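Phi class glutathione transferase GSTF1 (Populus tremula x Populus tremuloides, PDB 4RI6) probably conjugates glutathione to electrophilic substrates such as organic halides, a detoxifying reaction of glutathione transferases. Local coordinates at residues Val5-Pro10 with Ala21-Lys26; Val28-Ile33 with Leu209-Asn214; Ile33-Ser38 with Gly54-Phe59. All coordinates share one frame; numbering follows the deposited sequence.

Interaction 1 (Val5-Pro10 with Ala21-Lys26); sequences VTIYGP and ATLIEK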
loop_
_atom_site.group_PDB
_atom_site.type_symbol
_atom_site.label_atom_id
_atom_site.label_comp_id
_atom_site.label_asym_id
_atom_site.label_seq_id
_atom_site.Cartn_x
_atom_site.Cartn_y
_atom_site.Cartn_z
ATOM N N VAL A 5 -0.845 -6.858 -23.466
ATOM C CA VAL A 5 -1.545 -5.959 -22.578
ATOM C C VAL A 5 -1.118 -4.550 -22.921
ATOM O O VAL A 5 -0.109 -4.354 -23.569
ATOM C CB VAL A 5 -1.262 -6.249 -21.106
ATOM C CG1 VAL A 5 -1.540 -7.720 -20.802
ATOM C CG2 VAL A 5 0.164 -5.846 -20.713
ATOM N N THR A 6 -1.921 -3.583 -22.495
ATOM C CA THR A 6 -1.682 -2.173 -22.755
ATOM C C THR A 6 -1.330 -1.457 -21.452
ATOM O O THR A 6 -2.064 -1.555 -20.477
ATOM C CB THR A 6 -2.927 -1.532 -23.371
ATOM O OG1 THR A 6 -3.266 -2.212 -24.593
ATOM C CG2 THR A 6 -2.709 -0.056 -23.645
ATOM N N ILE A 7 -0.216 -0.731 -21.452
ATOM C CA ILE A 7 0.223 0.047 -20.297
ATOM C C ILE A 7 0.297 1.512 -20.692
ATOM O O ILE A 7 0.808 1.827 -21.762
ATOM C CB ILE A 7 1.609 -0.412 -19.787
ATOM C CG1 ILE A 7 1.628 -1.927 -19.577
ATOM C CG2 ILE A 7 2.005 0.351 -18.534
ATOM C CD1 ILE A 7 0.705 -2.422 -18.526
ATOM N N TYR A 8 -0.181 2.394 -19.820
ATOM C CA TYR A 8 -0.162 3.837 -20.050
ATOM C C TYR A 8 0.864 4.522 -19.165
ATOM O O TYR A 8 0.834 4.362 -17.930
ATOM C CB TYR A 8 -1.532 4.466 -19.755
ATOM C CG TYR A 8 -2.623 4.078 -20.707
ATOM C CD1 TYR A 8 -3.244 2.849 -20.626
ATOM C CD2 TYR A 8 -3.036 4.956 -21.695
ATOM C CE1 TYR A 8 -4.258 2.502 -21.506
ATOM C CE2 TYR A 8 -4.044 4.627 -22.570
ATOM C CZ TYR A 8 -4.645 3.397 -22.480
ATOM O OH TYR A 8 -5.652 3.070 -23.359
ATOM N N GLY A 9 1.737 5.310 -19.778
ATOM C CA GLY A 9 2.643 6.168 -19.031
ATOM C C GLY A 9 4.086 6.097 -19.508
ATOM O O GLY A 9 4.448 5.199 -20.259
ATOM N N PRO A 10 4.930 7.034 -19.044
ATOM C CA PRO A 10 6.344 7.083 -19.451
ATOM C C PRO A 10 7.248 6.213 -18.589
ATOM O O PRO A 10 7.046 6.119 -17.392
ATOM C CB PRO A 10 6.699 8.548 -19.259
ATOM C CG PRO A 10 5.871 8.956 -18.073
ATOM C CD PRO A 10 4.585 8.145 -18.143
ATOM N N ALA A 21 8.869 -3.631 -15.031
ATOM C CA ALA A 21 9.779 -4.638 -14.531
ATOM C C ALA A 21 9.022 -5.936 -14.269
ATOM O O ALA A 21 9.540 -7.027 -14.539
ATOM C CB ALA A 21 10.471 -4.151 -13.272
ATOM N N THR A 22 7.802 -5.819 -13.748
ATOM C CA THR A 22 6.976 -6.988 -13.487
ATOM C C THR A 22 6.584 -7.711 -14.768
ATOM O O THR A 22 6.703 -8.931 -14.850
ATOM C CB THR A 22 5.719 -6.583 -12.695
ATOM O OG1 THR A 22 6.140 -5.987 -11.462
ATOM C CG2 THR A 22 4.819 -7.791 -12.416
ATOM N N LEU A 23 6.139 -6.961 -15.771
ATOM C CA LEU A 23 5.786 -7.553 -17.049
ATOM C C LEU A 23 6.963 -8.332 -17.615
ATOM O O LEU A 23 6.802 -9.429 -18.132
ATOM C CB LEU A 23 5.334 -6.470 -18.029
ATOM C CG LEU A 23 3.977 -5.855 -17.692
ATOM C CD1 LEU A 23 3.780 -4.560 -18.433
ATOM C CD2 LEU A 23 2.883 -6.836 -18.045
ATOM N N ILE A 24 8.156 -7.762 -17.504
ATOM C CA ILE A 24 9.339 -8.381 -18.095
ATOM C C ILE A 24 9.735 -9.647 -17.318
ATOM O O ILE A 24 10.021 -10.679 -17.922
ATOM C CB ILE A 24 10.502 -7.389 -18.148
ATOM C CG1 ILE A 24 10.183 -6.271 -19.147
ATOM C CG2 ILE A 24 11.781 -8.098 -18.563
ATOM C CD1 ILE A 24 11.073 -5.041 -19.025
ATOM N N GLU A 25 9.711 -9.577 -15.986
ATOM C CA GLU A 25 9.909 -10.761 -15.164
ATOM C C GLU A 25 8.912 -11.847 -15.506
ATOM O O GLU A 25 9.254 -13.031 -15.514
ATOM C CB GLU A 25 9.786 -10.409 -13.679
ATOM C CG GLU A 25 10.970 -9.619 -13.120
ATOM C CD GLU A 25 12.201 -10.471 -12.792
ATOM O OE1 GLU A 25 12.067 -11.693 -12.568
ATOM O OE2 GLU A 25 13.309 -9.897 -12.737
ATOM N N LYS A 26 7.669 -11.448 -15.777
ATOM C CA LYS A 26 6.626 -12.426 -16.059
ATOM C C LYS A 26 6.541 -12.824 -17.525
ATOM O O LYS A 26 5.673 -13.618 -17.882
ATOM C CB LYS A 26 5.267 -11.895 -15.594
ATOM C CG LYS A 26 5.210 -11.731 -14.087
ATOM C CD LYS A 26 5.459 -13.035 -13.329
ATOM C CE LYS A 26 4.520 -14.161 -13.743
ATOM N NZ LYS A 26 4.690 -15.392 -12.913
#

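Interaction 2 (Val28-Ile33 with Leu209-Asn214); sequences VPFHLI and LEMRKN. Unlike the reference sequence in segment 28-33: Ile33 (reference Val).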
loop_
_atom_site.group_PDB
_atom_site.type_symbol
_atom_site.label_atom_id
_atom_site.label_comp_id
_atom_site.label_asym_id
_atom_site.label_seq_id
_atom_site.Cartn_x
_atom_site.Cartn_y
_atom_site.Cartn_z
ATOM N N VAL A 28 5.547 -11.190 -20.043
ATOM C CA VAL A 28 4.276 -10.783 -20.623
ATOM C C VAL A 28 4.502 -9.711 -21.668
ATOM O O VAL A 28 4.993 -8.632 -21.345
ATOM C CB VAL A 28 3.320 -10.258 -19.560
ATOM C CG1 VAL A 28 2.018 -9.794 -20.199
ATOM C CG2 VAL A 28 3.060 -11.342 -18.540
ATOM N N PRO A 29 4.147 -10.000 -22.926
ATOM C CA PRO A 29 4.309 -8.938 -23.916
ATOM C C PRO A 29 3.359 -7.794 -23.647
ATOM O O PRO A 29 2.270 -8.025 -23.130
ATOM C CB PRO A 29 3.973 -9.629 -25.241
ATOM C CG PRO A 29 4.108 -11.114 -24.964
ATOM C CD PRO A 29 3.674 -11.255 -23.533
ATOM N N PHE A 30 3.772 -6.580 -23.983
ATOM C CA PHE A 30 2.968 -5.414 -23.685
ATOM C C PHE A 30 3.178 -4.350 -24.748
ATOM O O PHE A 30 4.153 -4.379 -25.500
ATOM C CB PHE A 30 3.296 -4.852 -22.287
ATOM C CG PHE A 30 4.715 -4.378 -22.148
ATOM C CD1 PHE A 30 5.063 -3.085 -22.503
ATOM C CD2 PHE A 30 5.691 -5.225 -21.667
ATOM C CE1 PHE A 30 6.368 -2.646 -22.392
ATOM C CE2 PHE A 30 6.990 -4.797 -21.545
ATOM C CZ PHE A 30 7.330 -3.503 -21.910
ATOM N N HIS A 31 2.223 -3.433 -24.812
ATOM C CA HIS A 31 2.302 -2.240 -25.630
ATOM C C HIS A 31 2.224 -1.045 -24.703
ATOM O O HIS A 31 1.312 -0.945 -23.895
ATOM C CB HIS A 31 1.172 -2.217 -26.667
ATOM C CG HIS A 31 1.084 -0.940 -27.443
ATOM N ND1 HIS A 31 2.101 -0.494 -28.261
ATOM C CD2 HIS A 31 0.088 -0.028 -27.551
ATOM C CE1 HIS A 31 1.744 0.646 -28.824
ATOM N NE2 HIS A 31 0.525 0.950 -28.413
ATOM N N LEU A 32 3.189 -0.147 -24.815
ATOM C CA LEU A 32 3.296 0.998 -23.923
ATOM C C LEU A 32 2.853 2.271 -24.613
ATOM O O LEU A 32 3.438 2.680 -25.642
ATOM C CB LEU A 32 4.739 1.149 -23.425
ATOM C CG LEU A 32 5.012 2.212 -22.352
ATOM C CD1 LEU A 32 4.308 1.924 -21.021
ATOM C CD2 LEU A 32 6.518 2.355 -22.157
ATOM N N ILE A 33 1.814 2.884 -24.045
ATOM C CA ILE A 33 1.236 4.114 -24.570
ATOM C C ILE A 33 1.780 5.317 -23.820
ATOM O O ILE A 33 1.585 5.446 -22.607
ATOM C CB ILE A 33 -0.315 4.092 -24.487
ATOM C CG1 ILE A 33 -0.879 3.098 -25.502
ATOM C CG2 ILE A 33 -0.909 5.474 -24.782
ATOM C CD1 ILE A 33 -2.369 2.858 -25.352
ATOM N N LEU A 209 15.593 0.384 -17.445
ATOM C CA LEU A 209 16.438 1.569 -17.513
ATOM C C LEU A 209 16.816 1.908 -18.955
ATOM O O LEU A 209 16.894 3.082 -19.333
ATOM C CB LEU A 209 17.696 1.377 -16.682
ATOM C CG LEU A 209 17.487 1.277 -15.183
ATOM C CD1 LEU A 209 18.816 1.053 -14.517
ATOM C CD2 LEU A 209 16.824 2.525 -14.627
ATOM N N GLU A 210 17.036 0.901 -19.780
ATOM C CA GLU A 210 17.368 1.209 -21.165
ATOM C C GLU A 210 16.135 1.750 -21.895
ATOM O O GLU A 210 16.252 2.661 -22.718
ATOM C CB GLU A 210 17.930 -0.013 -21.890
ATOM C CG GLU A 210 18.435 0.280 -23.323
ATOM C CD GLU A 210 19.604 1.288 -23.408
ATOM O OE1 GLU A 210 20.334 1.507 -22.405
ATOM O OE2 GLU A 210 19.794 1.864 -24.506
ATOM N N MET A 211 14.959 1.220 -21.573
ATOM C CA MET A 211 13.733 1.726 -22.192
ATOM C C MET A 211 13.616 3.203 -21.892
ATOM O O MET A 211 13.242 4.000 -22.752
ATOM C CB MET A 211 12.481 1.017 -21.692
ATOM C CG MET A 211 12.301 -0.406 -22.170
ATOM S SD MET A 211 10.880 -1.183 -21.376
ATOM C CE MET A 211 9.549 -0.257 -22.133
ATOM N N ARG A 212 13.956 3.557 -20.662
ATOM C CA ARG A 212 13.835 4.917 -20.200
ATOM C C ARG A 212 14.852 5.814 -20.884
ATOM O O ARG A 212 14.540 6.928 -21.323
ATOM C CB ARG A 212 14.003 4.938 -18.678
ATOM C CG ARG A 212 13.647 6.221 -18.025
ATOM C CD ARG A 212 14.160 6.227 -16.617
ATOM N NE ARG A 212 13.374 5.386 -15.720
ATOM C CZ ARG A 212 13.763 5.100 -14.488
ATOM N NH1 ARG A 212 14.930 5.561 -14.052
ATOM N NH2 ARG A 212 13.003 4.350 -13.705
ATOM N N LYS A 213 16.072 5.308 -21.008
ATOM C CA LYS A 213 17.139 6.090 -21.594
ATOM C C LYS A 213 16.815 6.426 -23.041
ATOM O O LYS A 213 17.185 7.498 -23.517
ATOM C CB LYS A 213 18.470 5.342 -21.497
ATOM C CG LYS A 213 19.677 6.232 -21.702
ATOM C CD LYS A 213 20.930 5.556 -21.204
ATOM C CE LYS A 213 22.179 6.342 -21.605
ATOM N NZ LYS A 213 23.418 5.585 -21.297
ATOM N N ASN A 214 16.098 5.522 -23.712
ATOM C CA ASN A 214 15.767 5.663 -25.135
ATOM C C ASN A 214 14.389 6.260 -25.409
ATOM O O ASN A 214 14.075 6.620 -26.544
ATOM C CB ASN A 214 15.854 4.301 -25.819
ATOM C CG ASN A 214 17.242 3.703 -25.749
ATOM O OD1 ASN A 214 18.242 4.423 -25.728
ATOM N ND2 ASN A 214 17.315 2.378 -25.723
#

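Interaction 3 (Ile33-Ser38 with Gly54-Phe59); sequences IPIDLS and GQVPAF. Unlike the reference sequence in segment 33-38: Ile33 (reference Val). With GSH (glutathione), chain C.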
loop_
_atom_site.group_PDB
_atom_site.type_symbol
_atom_site.label_atom_id
_atom_site.label_comp_id
_atom_site.label_asym_id
_atom_site.label_seq_id
_atom_site.Cartn_x
_atom_site.Cartn_y
_atom_site.Cartn_z
ATOM N N ILE A 33 1.814 2.884 -24.045
ATOM C CA ILE A 33 1.236 4.114 -24.570
ATOM C C ILE A 33 1.780 5.317 -23.820
ATOM O O ILE A 33 1.585 5.446 -22.607
ATOM C CB ILE A 33 -0.315 4.092 -24.487
ATOM C CG1 ILE A 33 -0.879 3.098 -25.502
ATOM C CG2 ILE A 33 -0.909 5.474 -24.782
ATOM C CD1 ILE A 33 -2.369 2.858 -25.352
ATOM N N PRO A 34 2.447 6.235 -24.542
ATOM C CA PRO A 34 3.092 7.362 -23.863
ATOM C C PRO A 34 2.105 8.359 -23.267
ATOM O O PRO A 34 1.055 8.639 -23.851
ATOM C CB PRO A 34 3.909 8.017 -24.983
ATOM C CG PRO A 34 3.110 7.736 -26.203
ATOM C CD PRO A 34 2.545 6.356 -26.009
ATOM N N ILE A 35 2.455 8.854 -22.082
ATOM C CA ILE A 35 1.765 9.968 -21.429
ATOM C C ILE A 35 2.811 10.974 -20.925
ATOM O O ILE A 35 3.608 10.623 -20.045
ATOM C CB ILE A 35 0.912 9.486 -20.216
ATOM C CG1 ILE A 35 -0.083 8.383 -20.610
ATOM C CG2 ILE A 35 0.216 10.655 -19.569
ATOM C CD1 ILE A 35 -1.277 8.853 -21.421
ATOM N N ASP A 36 2.815 12.206 -21.441
ATOM C CA ASP A 36 3.836 13.197 -21.060
ATOM C C ASP A 36 3.390 13.978 -19.820
ATOM O O ASP A 36 2.509 14.819 -19.893
ATOM C CB ASP A 36 4.144 14.154 -22.236
ATOM C CG ASP A 36 5.337 15.076 -21.967
ATOM O OD1 ASP A 36 5.570 15.478 -20.806
ATOM O OD2 ASP A 36 6.043 15.416 -22.946
ATOM N N LEU A 37 4.026 13.693 -18.680
ATOM C CA LEU A 37 3.645 14.285 -17.402
ATOM C C LEU A 37 4.010 15.760 -17.327
ATOM O O LEU A 37 3.335 16.534 -16.667
ATOM C CB LEU A 37 4.300 13.520 -16.239
ATOM C CG LEU A 37 4.010 12.020 -16.185
ATOM C CD1 LEU A 37 4.761 11.326 -15.037
ATOM C CD2 LEU A 37 2.505 11.778 -16.080
ATOM N N SER A 38 5.070 16.162 -18.012
ATOM C CA SER A 38 5.437 17.571 -18.037
ATOM C C SER A 38 4.392 18.398 -18.790
ATOM O O SER A 38 4.295 19.607 -18.572
ATOM C CB SER A 38 6.819 17.767 -18.668
ATOM O OG SER A 38 6.763 17.687 -20.082
ATOM N N GLY A 54 -5.788 10.886 -12.202
ATOM C CA GLY A 54 -4.893 11.565 -13.126
ATOM C C GLY A 54 -3.440 11.230 -12.868
ATOM O O GLY A 54 -2.568 12.091 -12.873
ATOM N N GLN A 55 -3.189 9.957 -12.626
ATOM C CA GLN A 55 -1.828 9.474 -12.426
ATOM C C GLN A 55 -1.555 8.324 -13.345
ATOM O O GLN A 55 -2.467 7.783 -13.947
ATOM C CB GLN A 55 -1.618 9.058 -10.975
ATOM C CG GLN A 55 -1.874 10.210 -10.047
ATOM C CD GLN A 55 -1.432 9.926 -8.661
ATOM O OE1 GLN A 55 -2.111 9.223 -7.917
ATOM N NE2 GLN A 55 -0.277 10.466 -8.291
ATOM N N VAL A 56 -0.270 7.977 -13.461
ATOM C CA VAL A 56 0.161 6.829 -14.243
ATOM C C VAL A 56 0.801 5.816 -13.308
ATOM O O VAL A 56 1.386 6.192 -12.328
ATOM C CB VAL A 56 1.143 7.246 -15.365
ATOM C CG1 VAL A 56 0.418 8.129 -16.391
ATOM C CG2 VAL A 56 2.352 7.976 -14.814
ATOM N N PRO A 57 0.727 4.525 -13.635
ATOM C CA PRO A 57 0.201 3.937 -14.860
ATOM C C PRO A 57 -1.259 3.550 -14.805
ATOM O O PRO A 57 -1.881 3.534 -13.747
ATOM C CB PRO A 57 1.053 2.676 -15.003
ATOM C CG PRO A 57 1.218 2.235 -13.625
ATOM C CD PRO A 57 1.418 3.499 -12.819
ATOM N N ALA A 58 -1.783 3.218 -15.977
ATOM C CA ALA A 58 -3.010 2.443 -16.093
ATOM C C ALA A 58 -2.712 1.204 -16.927
ATOM O O ALA A 58 -1.751 1.176 -17.709
ATOM C CB ALA A 58 -4.132 3.274 -16.705
ATOM N N PHE A 59 -3.550 0.191 -16.765
ATOM C CA PHE A 59 -3.387 -1.101 -17.387
ATOM C C PHE A 59 -4.697 -1.502 -18.062
ATOM O O PHE A 59 -5.770 -1.317 -17.472
ATOM C CB PHE A 59 -2.995 -2.131 -16.321
ATOM C CG PHE A 59 -3.079 -3.546 -16.789
ATOM C CD1 PHE A 59 -4.288 -4.203 -16.859
ATOM C CD2 PHE A 59 -1.929 -4.237 -17.136
ATOM C CE1 PHE A 59 -4.358 -5.508 -17.308
ATOM C CE2 PHE A 59 -1.991 -5.541 -17.559
ATOM C CZ PHE A 59 -3.204 -6.181 -17.645
HETATM N N1 GSH C . 0.048 5.085 -6.162
HETATM C CA1 GSH C . 0.115 5.206 -7.608
HETATM C C1 GSH C . 0.625 3.967 -8.317
HETATM O O11 GSH C . 1.435 3.303 -7.703
HETATM O O12 GSH C . 0.215 3.624 -9.451
HETATM C CB1 GSH C . 1.104 6.334 -7.784
HETATM C CG1 GSH C . 0.868 6.977 -9.119
HETATM C CD1 GSH C . 1.690 8.230 -9.221
HETATM O OE1 GSH C . 1.830 9.019 -8.307
HETATM N N2 GSH C . 2.209 8.387 -10.418
HETATM C CA2 GSH C . 3.006 9.487 -10.863
HETATM C C2 GSH C . 2.108 10.390 -11.664
HETATM O O2 GSH C . 1.237 9.883 -12.332
HETATM C CB2 GSH C . 4.143 8.862 -11.682
HETATM S SG2 GSH C . 5.563 8.407 -10.663
HETATM N N3 GSH C . 2.347 11.704 -11.588
HETATM C CA3 GSH C . 1.619 12.682 -12.367
HETATM C C3 GSH C . 0.481 13.302 -11.601
HETATM O O31 GSH C . 0.224 12.883 -10.452
HETATM O O32 GSH C . -0.165 14.216 -12.149
#

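Interaction 1 (Val5-Pro10 with Ala21-Lys26)
In the beta-alpha-beta unit that starts the thioredoxin-like domain, Leu23 of helix 14-25 packs against Val5 and Ile7 of strand 5-8. Both strand residues direct their CB atoms at the helix, while Thr6 between them points away, so the helix meets one face of the strand. Leu23 divides its two methyls between them. CD1 sits 3.6 Å from Ile7 CG1, and the same methyl is 3.7 Å from Ile7 CD1, so the longer branch of the isoleucine rather than CG2 makes the touch. The other methyl, Leu23 CD2, lies 3.9 Å from Val5 CG2. In both pairs the side chains meet tip to tip, which agrees with a backbone gap of 9.3 Å between Val5 CA and Leu23 CA.

Both pairs are carbon to carbon and no hydrogen bond crosses the contact, so the join is apolar. All three touching residues are buried, and the two segments hide 103 Å² from each other. Ile76 of helix 69-79 and Val28 add further cover to Leu23. Two residues further along the helix, Glu25 is tied to the start of helix 203-214 by a salt bridge to Arg202 and a hydrogen bond to Ser204. The torsion of Val5 explains its part: CG1 lies anti to the carbonyl carbon (chi1 -53°), and this sets CG2 between N and C, from where it reaches Leu23 CD2.

Interaction 2 (Val28-Ile33 with Leu209-Asn214)
Phe30, Leu32 and Met211 meet where helix 203-214, the last of the chain, rests against strand 30-33, an outer strand of the thioredoxin-like sheet. The first shell is built round one atom, the methyl CE of Met211. It stands in the plane of the Phe30 ring and at its edge, 3.9 Å from Phe30 CZ, so the methyl is not laid over a ring face. The same CE is 4.0 Å from Leu32 CD2, whose side chain runs obliquely to that of the methionine. A bend at the end of the methionine (chi3 69°) turns this methyl toward the strand.

Behind these atoms, a different part of the Phe30 rim, at CD2, has the carbonyl O of Val28 in the ring plane, 3.5 Å from Phe30 CD2. Leu20 of helix 14-25 touches both Phe30 and Met211, bridging the two sides, and Leu32 leans on Ile7 of strand 5-8. The joint is small, 98 Å² in all, and its three residues are only partly exposed, as suits a join near the surface. Farther out, Arg212 holds the helix to the N-terminal part through its NE to Pro11 O and its NH2 to Ser17 OG. On the last turn, Asn214 ND2 donates to Glu210 OE2 over 2.8 Å, meeting the carboxylate on its anti side and 33° out of its plane.

Interaction 3 (Ile33-Ser38 with Gly54-Phe59)
Val56 N donates to the cysteinyl carbonyl O2 of glutathione over 2.7 Å, the shortest hydrogen bond between these segments and the ligand. The angle at the hydrogen is 161°, and the bond is returned by glutathione N2, which reaches Val56 O at 3.0 Å and 172°. Val56 therefore clasps the cysteinyl unit by both its main-chain groups, a pairing familiar from the thioredoxin fold, where the residue before a cis-proline, here Pro57, receives a peptide-like substrate.

The two methyls of Val56 part company. The Val56 and Ile35 side chains slide past each other in opposite directions, Val56 CG1 4.1 Å from Ile35 CG2. Val56 and Leu37 meet tip to tip, Val56 CG2 4.0 Å from Leu37 CD2, and this valine methyl also lies 3.7 Å from GSH CB2. Leu37 CD2 in turn touches the glycyl carbon GSH CA3, and Tyr47 touches both Ile35 and Val56.

Gln55 works by its side chain: with CG anti to the carbonyl carbon (chi1 -59°) and the chain extended beyond it, NE2 donates to the glycyl carboxylate oxygen O31 at 3.3 Å. Gln55 NE2 also lies 2.6 Å from GSH OE1. Replacing Gln55 by an alanine would probably leave O31 without that donor and the gamma-glutamyl carbonyl without its neighbouring amide. Gln42, Glu68 and Ser69 supply further hydrogen bonds to the ligand. Val56 thus probably recognises the cysteinyl unit through peptide groups and Gln55 the terminal carboxylate, while Ile35 and Leu37 pack on the valine's methyls.

How the interactions relate
Interactions 1 and 2 use strands of the thioredoxin-like sheet directly; interaction 3 lies in the loops leading from strand 30-33 and into strand 58-60. All three touching residues of interaction 1 are buried, two of three in interaction 3, and none in interaction 2, which joins the sheet to the final helix near the surface. Parallel strand pairing links interactions 1 and 2, with Val5 O 2.8 Å from His31 N, as does helix 14-25, whose Leu23 also touches Phe30. Interactions 2 and 3 share Ile33. Each contact is aliphatic or methyl-to-ring, but only interaction 3 brings in hydrogen bonds to glutathione; the polar bonds near interaction 2 lie within helix 203-214 or run to Pro11 and Ser17.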